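Side-chain contact in probable 2-oxoacid ferredoxin oxidoreductase, alpha chain (Thermoplasma acidophilum, PDB 3JU3), which probably catalyses, as part of a multi-subunit enzyme, the ferredoxin-dependent oxidative decarboxylation of 2-oxoacids such as 2-oxoglutarate to acyl-CoA and carbon dioxide: residues I16-W21 with G26-V31. Residues are numbered along the deposited sequence; the frame is centred on the assembly and turned at random. Where two conformers were deposited one is given.
Sequences ITFVTW and GPILDV
I28 packs against F18 and T20, whose CB atoms both point to the helix while that of V19 between them points away. I28 has two conformers, and the distances here hold for one of them. In it the CG2 methyl rests obliquely against the base of the phenyl ring, with I28 CG2 3.7 Å from F18 CD2 and as near to CG and CB. The longer branch, extended at chi2 -168°, carries I28 CD1 mainly to T20, 3.5 Å from T20 CG2, and also near F18 CB. Both strand side chains run past I28 in the opposite direction, which gives an interdigitated, purely apolar interface. For F18, chi1 -70° sets CG opposite the carbonyl carbon, and I16 CG2 lies over the centre of the F18 ring, 3.7 Å above its plane. The far end of the ring meets the next helical turn, F18 CZ lying 4.1 Å from V31 CG1, where the two side chains cross nearly at right angles. T20 turns CB and CG2 to I28, while OG1 hydrogen-bonds V71 O of the second subunit. Strand and helix axes run nearly antiparallel (160°), 9.7 Å apart at closest approach, as the first half of the beta-alpha-beta unit from strand 16-21 through helix 25-37 to strand 42-47, within core domain II of the oxidoreductase. L44 of that last strand also touches F18 and I28, A112, I108 and L109 of helix 105-117 extend the packing around F18 and V31, and strand 16-21 pairs in parallel with a strand of the second subunit, continuing the sheet across the interface.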
ATOM      1  N   ILE A  16      14.587 -23.646   7.279  1.00 17.60           N
ATOM      2  CA  ILE A  16      13.448 -22.717   7.172  1.00 17.40           C
ATOM      3  C   ILE A  16      12.989 -22.667   5.708  1.00 18.34           C
ATOM      4  O   ILE A  16      13.821 -22.515   4.793  1.00 17.55           O
ATOM      5  CB  ILE A  16      13.844 -21.268   7.579  1.00 17.66           C
ATOM      6  CG1 ILE A  16      14.201 -21.192   9.080  1.00 17.58           C
ATOM      7  CG2 ILE A  16      12.681 -20.264   7.217  1.00 19.92           C
ATOM      8  CD1 ILE A  16      15.033 -19.960   9.490  1.00 17.20           C
ATOM      9  N   THR A  17      11.672 -22.760   5.489  1.00 17.14           N
ATOM     10  CA  THR A  17      11.105 -22.511   4.177  1.00 17.03           C
ATOM     11  C   THR A  17      10.237 -21.257   4.239  1.00 17.10           C
ATOM     12  O   THR A  17       9.134 -21.262   4.816  1.00 17.25           O
ATOM     13  CB  THR A  17      10.258 -23.741   3.737  1.00 18.86           C
ATOM     14  OG1 THR A  17      11.147 -24.835   3.522  1.00 17.76           O
ATOM     15  CG2 THR A  17       9.435 -23.478   2.426  1.00 17.42           C
ATOM     16  N   PHE A  18      10.747 -20.177   3.683  1.00 17.03           N
ATOM     17  CA  PHE A  18       9.978 -18.942   3.558  1.00 16.75           C
ATOM     18  C   PHE A  18       8.965 -19.115   2.424  1.00 17.62           C
ATOM     19  O   PHE A  18       9.224 -19.844   1.470  1.00 17.77           O
ATOM     20  CB  PHE A  18      10.898 -17.762   3.230  1.00 15.21           C
ATOM     21  CG  PHE A  18      11.800 -17.346   4.369  1.00 16.79           C
ATOM     22  CD1 PHE A  18      11.273 -16.676   5.461  1.00 15.13           C
ATOM     23  CD2 PHE A  18      13.180 -17.612   4.338  1.00 17.11           C
ATOM     24  CE1 PHE A  18      12.104 -16.259   6.523  1.00 18.92           C
ATOM     25  CE2 PHE A  18      14.021 -17.212   5.419  1.00 14.53           C
ATOM     26  CZ  PHE A  18      13.486 -16.541   6.476  1.00 18.33           C
ATOM     27  N   VAL A  19       7.799 -18.464   2.548  1.00 17.92           N
ATOM     28  CA  VAL A  19       6.817 -18.396   1.456  1.00 17.78           C
ATOM     29  C   VAL A  19       6.478 -16.929   1.281  1.00 18.56           C
ATOM     30  O   VAL A  19       6.176 -16.240   2.273  1.00 18.70           O
ATOM     31  CB  VAL A  19       5.532 -19.145   1.787  1.00 18.61           C
ATOM     32  CG1 VAL A  19       4.569 -19.156   0.551  1.00 16.40           C
ATOM     33  CG2 VAL A  19       5.826 -20.550   2.211  1.00 17.00           C
ATOM     34  N   THR A  20       6.533 -16.440   0.043  1.00 18.14           N
ATOM     35  CA  THR A  20       6.046 -15.121  -0.238  1.00 18.39           C
ATOM     36  C   THR A  20       5.663 -14.986  -1.717  1.00 18.87           C
ATOM     37  O   THR A  20       5.739 -15.963  -2.489  1.00 18.26           O
ATOM     38  CB  THR A  20       7.049 -14.010   0.230  1.00 19.15           C
ATOM     39  OG1 THR A  20       6.322 -12.790   0.514  1.00 20.39           O
ATOM     40  CG2 THR A  20       8.119 -13.734  -0.848  1.00 18.95           C
ATOM     41  N   TRP A  21       5.238 -13.786  -2.080  1.00 17.58           N
ATOM     42  CA  TRP A  21       4.822 -13.450  -3.424  1.00 18.28           C
ATOM     43  C   TRP A  21       5.130 -11.955  -3.506  1.00 18.73           C
ATOM     44  O   TRP A  21       5.359 -11.290  -2.497  1.00 18.59           O
ATOM     45  CB  TRP A  21       3.314 -13.717  -3.619  1.00 17.53           C
ATOM     46  CG  TRP A  21       2.454 -12.855  -2.709  1.00 19.06           C
ATOM     47  CD1 TRP A  21       2.206 -13.045  -1.367  1.00 20.30           C
ATOM     48  CD2 TRP A  21       1.824 -11.627  -3.053  1.00 15.86           C
ATOM     49  NE1 TRP A  21       1.426 -12.025  -0.884  1.00 17.87           N
ATOM     50  CE2 TRP A  21       1.177 -11.147  -1.903  1.00 17.25           C
ATOM     51  CE3 TRP A  21       1.715 -10.897  -4.247  1.00 18.91           C
ATOM     52  CZ2 TRP A  21       0.427  -9.973  -1.903  1.00 15.10           C
ATOM     53  CZ3 TRP A  21       0.972  -9.732  -4.245  1.00 18.81           C
ATOM     54  CH2 TRP A  21       0.357  -9.266  -3.067  1.00 15.78           C
ATOM     55  N   GLY A  26      12.734 -10.025  -2.761  1.00 22.08           N
ATOM     56  CA  GLY A  26      14.161  -9.622  -2.642  1.00 22.05           C
ATOM     57  C   GLY A  26      14.672  -9.560  -1.192  1.00 21.59           C
ATOM     58  O   GLY A  26      15.743 -10.076  -0.875  1.00 22.67           O
ATOM     59  N   PRO A  27      13.909  -8.932  -0.301  1.00 21.32           N
ATOM     60  CA  PRO A  27      14.248  -8.949   1.108  1.00 21.21           C
ATOM     61  C   PRO A  27      14.489 -10.382   1.676  1.00 21.24           C
ATOM     62  O   PRO A  27      15.455 -10.610   2.411  1.00 21.27           O
ATOM     63  CB  PRO A  27      13.013  -8.311   1.738  1.00 21.64           C
ATOM     64  CG  PRO A  27      12.646  -7.235   0.748  1.00 22.14           C
ATOM     65  CD  PRO A  27      12.768  -8.028  -0.574  1.00 21.28           C
ATOM     66  N   ILE A  28      13.614 -11.323   1.344  0.50 21.00           N
ATOM     67  CA  ILE A  28      13.785 -12.705   1.804  0.50 21.03           C
ATOM     68  C   ILE A  28      15.088 -13.332   1.272  0.50 21.10           C
ATOM     69  O   ILE A  28      15.828 -13.976   2.024  0.50 21.15           O
ATOM     70  CB  ILE A  28      12.604 -13.583   1.388  0.50 20.76           C
ATOM     71  CG1 ILE A  28      11.341 -13.134   2.118  0.50 21.64           C
ATOM     72  CG2 ILE A  28      12.914 -15.067   1.703  0.50 20.80           C
ATOM     73  CD1 ILE A  28      10.225 -14.098   1.980  0.50 21.69           C
ATOM     74  N   LEU A  29      15.368 -13.122  -0.009  1.00 20.39           N
ATOM     75  CA  LEU A  29      16.531 -13.719  -0.635  1.00 21.17           C
ATOM     76  C   LEU A  29      17.840 -13.273   0.025  1.00 21.81           C
ATOM     77  O   LEU A  29      18.770 -14.086   0.191  1.00 22.17           O
ATOM     78  CB  LEU A  29      16.536 -13.499  -2.147  1.00 20.65           C
ATOM     79  CG  LEU A  29      15.552 -14.313  -2.995  1.00 21.97           C
ATOM     80  CD1 LEU A  29      15.649 -13.865  -4.448  1.00 20.39           C
ATOM     81  CD2 LEU A  29      15.794 -15.853  -2.904  1.00 21.95           C
ATOM     82  N   ASP A  30      17.905 -12.004   0.419  1.00 21.77           N
ATOM     83  CA  ASP A  30      19.002 -11.524   1.257  1.00 21.63           C
ATOM     84  C   ASP A  30      19.041 -12.138   2.665  1.00 20.63           C
ATOM     85  O   ASP A  30      20.132 -12.359   3.193  1.00 19.24           O
ATOM     86  CB  ASP A  30      18.946 -10.001   1.410  1.00 21.81           C
ATOM     87  CG  ASP A  30      19.150  -9.268   0.104  1.00 25.16           C
ATOM     88  OD1 ASP A  30      19.670  -9.852  -0.881  1.00 28.28           O
ATOM     89  OD2 ASP A  30      18.767  -8.083   0.069  1.00 26.89           O
ATOM     90  N   VAL A  31      17.879 -12.367   3.290  1.00 19.69           N
ATOM     91  CA  VAL A  31      17.854 -12.980   4.617  1.00 20.63           C
ATOM     92  C   VAL A  31      18.393 -14.406   4.531  1.00 21.35           C
ATOM     93  O   VAL A  31      19.097 -14.881   5.461  1.00 21.56           O
ATOM     94  CB  VAL A  31      16.452 -12.971   5.254  1.00 20.56           C
ATOM     95  CG1 VAL A  31      16.457 -13.723   6.610  1.00 19.90           C
ATOM     96  CG2 VAL A  31      16.013 -11.563   5.482  1.00 20.16           C
TER